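PDB 3EUO: type III Pentaketide Synthase from Neurospora crassa, which makes pentaketides by extending an acyl-CoA starter with malonyl-CoA-derived units, as a homodimeric type III polyketide synthase of the chalcone and stilbene synthase family. Local coordinates for the interface of chains A and B. Coordinates in Å, arbitrary orientation; residue numbers count along the deposited sequence, not the author numbering. Chains: chain A/B, Type III Pentaketide Synthase.

The interface of chains A and B. Residues chain A 69-71, 246-247; chain B 70, 245-247.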
ATOM      1  N   THR A  69      20.632  -2.685  -9.450  1.00 13.88           N
ATOM      2  CA  THR A  69      20.153  -1.845  -8.352  1.00 13.53           C
ATOM      3  C   THR A  69      18.634  -1.884  -8.317  1.00 13.07           C
ATOM      4  O   THR A  69      17.989  -2.357  -9.269  1.00 12.68           O
ATOM      5  CB  THR A  69      20.609  -0.372  -8.490  1.00 13.52           C
ATOM      6  OG1 THR A  69      19.831   0.279  -9.506  1.00 13.06           O
ATOM      7  CG2 THR A  69      22.101  -0.301  -8.839  1.00 14.06           C
ATOM      8  N   VAL A  70      18.062  -1.367  -7.228  1.00 12.88           N
ATOM      9  CA  VAL A  70      16.618  -1.361  -7.066  1.00 13.29           C
ATOM     10  C   VAL A  70      15.945  -0.519  -8.167  1.00 13.56           C
ATOM     11  O   VAL A  70      14.837  -0.830  -8.589  1.00 13.36           O
ATOM     12  CB  VAL A  70      16.210  -0.940  -5.622  1.00 13.00           C
ATOM     13  CG1 VAL A  70      16.678   0.478  -5.299  1.00 12.84           C
ATOM     14  CG2 VAL A  70      14.705  -1.121  -5.387  1.00 13.38           C
ATOM     15  N   LYS A  71      16.643   0.509  -8.657  1.00 13.78           N
ATOM     16  CA  LYS A  71      16.157   1.305  -9.793  1.00 15.12           C
ATOM     17  C   LYS A  71      16.108   0.473 -11.075  1.00 14.57           C
ATOM     18  O   LYS A  71      15.160   0.575 -11.865  1.00 14.35           O
ATOM     19  CB  LYS A  71      17.045   2.536 -10.005  1.00 14.63           C
ATOM     20  CG  LYS A  71      16.633   3.423 -11.188  1.00 16.60           C
ATOM     21  CD  LYS A  71      17.546   4.632 -11.316  1.00 17.60           C
ATOM     22  CE  LYS A  71      17.056   5.599 -12.391  1.00 22.82           C
ATOM     23  NZ  LYS A  71      15.793   6.319 -11.976  1.00 26.74           N
ATOM     24  N   ASP A 246      16.665  -2.579   0.139  1.00 12.46           N
ATOM     25  CA  ASP A 246      18.110  -2.687  -0.052  1.00 13.00           C
ATOM     26  C   ASP A 246      18.478  -1.963  -1.340  1.00 13.23           C
ATOM     27  O   ASP A 246      17.657  -1.893  -2.256  1.00 13.11           O
ATOM     28  CB  ASP A 246      18.501  -4.162  -0.190  1.00 12.91           C
ATOM     29  CG  ASP A 246      19.980  -4.396   0.017  1.00 13.15           C
ATOM     30  OD1 ASP A 246      20.397  -4.559   1.181  1.00 14.03           O
ATOM     31  OD2 ASP A 246      20.729  -4.434  -0.986  1.00 12.75           O
ATOM     32  N   PRO A 247      19.699  -1.401  -1.420  1.00 13.68           N
ATOM     33  CA  PRO A 247      20.121  -0.864  -2.723  1.00 13.88           C
ATOM     34  C   PRO A 247      20.058  -1.888  -3.862  1.00 14.19           C
ATOM     35  O   PRO A 247      20.027  -1.494  -5.032  1.00 14.45           O
ATOM     36  CB  PRO A 247      21.569  -0.409  -2.482  1.00 14.19           C
ATOM     37  CG  PRO A 247      21.968  -0.983  -1.165  1.00 13.99           C
ATOM     38  CD  PRO A 247      20.705  -1.157  -0.373  1.00 13.99           C
TER
ATOM     39  N   VAL B  70      19.297   3.064   0.780  1.00 12.89           N
ATOM     40  CA  VAL B  70      17.882   2.938   1.109  1.00 13.29           C
ATOM     41  C   VAL B  70      17.688   2.038   2.352  1.00 13.11           C
ATOM     42  O   VAL B  70      16.733   2.211   3.114  1.00 13.07           O
ATOM     43  CB  VAL B  70      17.054   2.470  -0.133  1.00 13.03           C
ATOM     44  CG1 VAL B  70      17.518   1.111  -0.620  1.00 14.31           C
ATOM     45  CG2 VAL B  70      15.552   2.494   0.156  1.00 14.09           C
ATOM     46  N   VAL B 245      12.116   4.929  -6.919  1.00 12.84           N
ATOM     47  CA  VAL B 245      12.981   4.146  -6.037  1.00 12.80           C
ATOM     48  C   VAL B 245      14.417   4.109  -6.578  1.00 12.74           C
ATOM     49  O   VAL B 245      14.637   4.117  -7.793  1.00 12.84           O
ATOM     50  CB  VAL B 245      12.407   2.722  -5.739  1.00 12.31           C
ATOM     51  CG1 VAL B 245      12.544   1.796  -6.943  1.00 13.11           C
ATOM     52  CG2 VAL B 245      13.071   2.123  -4.507  1.00 13.24           C
ATOM     53  N   ASP B 246      15.383   4.074  -5.666  1.00 12.81           N
ATOM     54  CA  ASP B 246      16.782   4.281  -6.001  1.00 13.00           C
ATOM     55  C   ASP B 246      17.625   3.610  -4.920  1.00 12.95           C
ATOM     56  O   ASP B 246      17.167   3.457  -3.799  1.00 12.99           O
ATOM     57  CB  ASP B 246      17.063   5.790  -6.008  1.00 13.36           C
ATOM     58  CG  ASP B 246      18.390   6.142  -6.661  1.00 14.70           C
ATOM     59  OD1 ASP B 246      18.409   6.341  -7.892  1.00 16.96           O
ATOM     60  OD2 ASP B 246      19.404   6.243  -5.942  1.00 14.96           O
ATOM     61  N   PRO B 247      18.848   3.170  -5.253  1.00 13.17           N
ATOM     62  CA  PRO B 247      19.718   2.710  -4.157  1.00 13.10           C
ATOM     63  C   PRO B 247      19.922   3.739  -3.030  1.00 13.44           C
ATOM     64  O   PRO B 247      20.246   3.341  -1.900  1.00 13.40           O
ATOM     65  CB  PRO B 247      21.043   2.387  -4.870  1.00 13.27           C
ATOM     66  CG  PRO B 247      20.937   2.985  -6.229  1.00 13.40           C
ATOM     67  CD  PRO B 247      19.482   2.984  -6.569  1.00 13.03           C
TER
HETATM   68  O   HOH W   1      15.973   6.395  -9.097  1.00 19.61           O
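The start of helix 70-96 of chain A, with A:Thr69 just before it, packs against the end of strand 241-246 of chain B and the B:Pro247 that follows; the two-fold axis repeats this with chains exchanged. A:Val70 reaches over with both branches. Its CG1, flanked by the backbone N and C (chi1 62°), sits squarely over the flat face of the B:Asp246-B:Pro247 peptide, 3.3 Å from the carbonyl C of B:Asp246. That peptide has no N-H because its nitrogen belongs to proline, so a methyl rests there without burying a donor. CG2 meets CG2 of B:Val245 at 3.7 Å, the two side chains roughly perpendicular; a beta-branched valine carries a methyl to each of two neighbours with no long, flexible chain to order. An alanine in place of A:Val70 would probably open a gap over the peptide and leave the B:Val245 methyls without their mate. Nearer the two-fold axis the rigid, apolar proline rings meet through their CB methylenes, CB of A:Pro247 lying 3.7 Å from CB of B:Pro247, while the small A:Thr69 can lie against CD of B:Pro247. Beside this apolar contact the long chain of A:Lys71 carries its amine past the B:Val245 carbonyl, turning at its tip (chi4 71°), to a water 2.9 Å from NZ. The water also binds B:Val245 O and the B:Asp246 carboxylate OD1, probably relaying attraction between groups too distant for a direct salt bridge. This largely apolar patch helps join the subunits of the family's typical dimer.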